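Local structure of thermotoga maritima TmcAL (Thermotoga maritima, 5Y0S) at residues 98-103 with 189-194. The protein belongs to the HIGH nucleotidyl transferase family of the HUP clan, whose members are built around a Rossmann-like alpha/beta domain with a parallel sheet. Numbering follows the deposited sequence.
Sequences DVVFGS and HTIKRV
The Phe101 ring lies with one face over the carbonyl of His189, whose O sits 3.7 Å above the ring plane toward the rim, while CE2 at its far side meets Thr190 CG2 at 3.5 Å. With CG between the backbone N and carbonyl carbon (chi1 58°), the flat ring leans back over the neighbouring strand, and Ile108 and Leu111 of helix 108-120 pack on the same pair. Thr190 suits this place because its methyl serves the apolar side while OG1 bonds Asn106. On the opposite face, where Val100 and Ile191 point, beside helix 15-28, Val100 CG1 meets Ile191 CG2 at 3.8 Å, the two chains crossing at about a right angle; beta-branched residues suit extended strands and give this face compact apolar branches. The strands run parallel, as expected of the Rossmann-like core of the HUP clan, and strand 98-103 also pairs with strand 3-8. Backbone bonds pass from His189 N to Val99 O (2.8 Å), Phe101 N to His189 O, Ile191 N to Phe101 O and Arg193 N to Ser103 O; that from Ser103 N to Ile191 O is bent and weak. At the N-terminal end of 98-103, His189 NE2 donates to the anti lone pair of Asp98 OD2 (2.8 Å, 153° at the hydrogen), close to the imidazole plane. This bond helps set the ring's rotation, and Arg187 makes a salt bridge to Asp98 OD1, the other carboxylate oxygen.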
loop_
_atom_site.group_PDB
_atom_site.type_symbol
_atom_site.label_atom_id
_atom_site.label_comp_id
_atom_site.label_asym_id
_atom_site.label_seq_id
_atom_site.Cartn_x
_atom_site.Cartn_y
_atom_site.Cartn_z
ATOM N N ASP A 98 37.499 -2.209 18.803
ATOM C CA ASP A 98 38.081 -1.793 17.539
ATOM C C ASP A 98 37.081 -1.969 16.419
ATOM O O ASP A 98 36.346 -2.953 16.391
ATOM C CB ASP A 98 39.331 -2.598 17.200
ATOM C CG ASP A 98 40.439 -2.425 18.212
ATOM O OD1 ASP A 98 40.443 -3.149 19.236
ATOM O OD2 ASP A 98 41.328 -1.586 17.960
ATOM N N VAL A 99 37.077 -1.017 15.493
ATOM C CA VAL A 99 36.306 -1.131 14.274
ATOM C C VAL A 99 37.198 -0.891 13.045
ATOM O O VAL A 99 37.993 0.061 12.998
ATOM C CB VAL A 99 35.097 -0.147 14.291
ATOM C CG1 VAL A 99 34.493 0.024 12.904
ATOM C CG2 VAL A 99 34.046 -0.624 15.296
ATOM N N VAL A 100 37.096 -1.786 12.070
ATOM C CA VAL A 100 37.816 -1.640 10.800
ATOM C C VAL A 100 36.808 -1.352 9.696
ATOM O O VAL A 100 35.808 -2.055 9.578
ATOM C CB VAL A 100 38.611 -2.913 10.458
ATOM C CG1 VAL A 100 39.217 -2.839 9.061
ATOM C CG2 VAL A 100 39.679 -3.175 11.509
ATOM N N PHE A 101 37.040 -0.323 8.887
ATOM C CA PHE A 101 36.162 -0.127 7.739
ATOM C C PHE A 101 36.990 0.026 6.453
ATOM O O PHE A 101 38.142 0.469 6.494
ATOM C CB PHE A 101 35.220 1.081 7.966
ATOM C CG PHE A 101 35.931 2.390 8.216
ATOM C CD1 PHE A 101 36.093 2.876 9.511
ATOM C CD2 PHE A 101 36.403 3.145 7.161
ATOM C CE1 PHE A 101 36.730 4.083 9.740
ATOM C CE2 PHE A 101 37.046 4.358 7.380
ATOM C CZ PHE A 101 37.214 4.823 8.677
ATOM N N GLY A 102 36.419 -0.383 5.320
ATOM C CA GLY A 102 37.088 -0.232 4.039
ATOM C C GLY A 102 37.123 1.240 3.638
ATOM O O GLY A 102 36.228 2.006 4.002
ATOM N N SER A 103 38.150 1.626 2.883
ATOM C CA SER A 103 38.442 3.031 2.621
ATOM C C SER A 103 39.179 3.223 1.290
ATOM O O SER A 103 40.012 2.394 0.922
ATOM C CB SER A 103 39.275 3.569 3.788
ATOM O OG SER A 103 39.876 4.804 3.506
ATOM N N HIS A 189 39.958 1.943 12.454
ATOM C CA HIS A 189 41.053 1.627 11.536
ATOM C C HIS A 189 40.511 1.567 10.111
ATOM O O HIS A 189 39.354 1.200 9.911
ATOM C CB HIS A 189 41.715 0.280 11.856
ATOM C CG HIS A 189 41.943 0.021 13.314
ATOM N ND1 HIS A 189 43.205 -0.075 13.862
ATOM C CD2 HIS A 189 41.075 -0.214 14.328
ATOM C CE1 HIS A 189 43.103 -0.331 15.154
ATOM N NE2 HIS A 189 41.822 -0.413 15.463
ATOM N N THR A 190 41.342 1.910 9.126
ATOM C CA THR A 190 40.973 1.737 7.733
ATOM C C THR A 190 41.799 0.605 7.136
ATOM O O THR A 190 42.917 0.321 7.585
ATOM C CB THR A 190 41.193 3.021 6.848
ATOM O OG1 THR A 190 42.596 3.256 6.650
ATOM C CG2 THR A 190 40.576 4.243 7.458
ATOM N N ILE A 191 41.225 -0.053 6.136
ATOM C CA ILE A 191 41.991 -0.868 5.217
ATOM C C ILE A 191 41.600 -0.413 3.819
ATOM O O ILE A 191 40.497 0.105 3.609
ATOM C CB ILE A 191 41.731 -2.375 5.404
ATOM C CG1 ILE A 191 40.233 -2.676 5.268
ATOM C CG2 ILE A 191 42.253 -2.817 6.756
ATOM C CD1 ILE A 191 39.882 -4.178 5.312
ATOM N N LYS A 192 42.511 -0.578 2.871
ATOM C CA LYS A 192 42.279 -0.110 1.517
ATOM C C LYS A 192 41.299 -1.046 0.818
ATOM O O LYS A 192 41.521 -2.267 0.752
ATOM C CB LYS A 192 43.605 -0.027 0.739
ATOM C CG LYS A 192 43.482 0.386 -0.727
ATOM C CD LYS A 192 43.515 1.897 -0.878
ATOM C CE LYS A 192 43.565 2.329 -2.338
ATOM N NZ LYS A 192 42.227 2.236 -2.983
ATOM N N ARG A 193 40.213 -0.469 0.313
ATOM C CA ARG A 193 39.269 -1.215 -0.507
ATOM C C ARG A 193 39.929 -1.653 -1.799
ATOM O O ARG A 193 40.461 -0.825 -2.532
ATOM C CB ARG A 193 38.033 -0.376 -0.832
ATOM C CG ARG A 193 37.129 -1.021 -1.869
ATOM C CD ARG A 193 36.087 -0.050 -2.403
ATOM N NE ARG A 193 35.036 -0.746 -3.142
ATOM C CZ ARG A 193 33.920 -1.220 -2.591
ATOM N NH1 ARG A 193 33.704 -1.068 -1.288
ATOM N NH2 ARG A 193 33.020 -1.844 -3.344
ATOM N N VAL A 194 39.889 -2.945 -2.092
ATOM C CA VAL A 194 40.331 -3.393 -3.402
ATOM C C VAL A 194 39.192 -4.149 -4.084
ATOM O O VAL A 194 38.368 -4.783 -3.428
ATOM C CB VAL A 194 41.622 -4.252 -3.319
ATOM C CG1 VAL A 194 42.292 -4.092 -1.960
ATOM C CG2 VAL A 194 41.345 -5.705 -3.628
#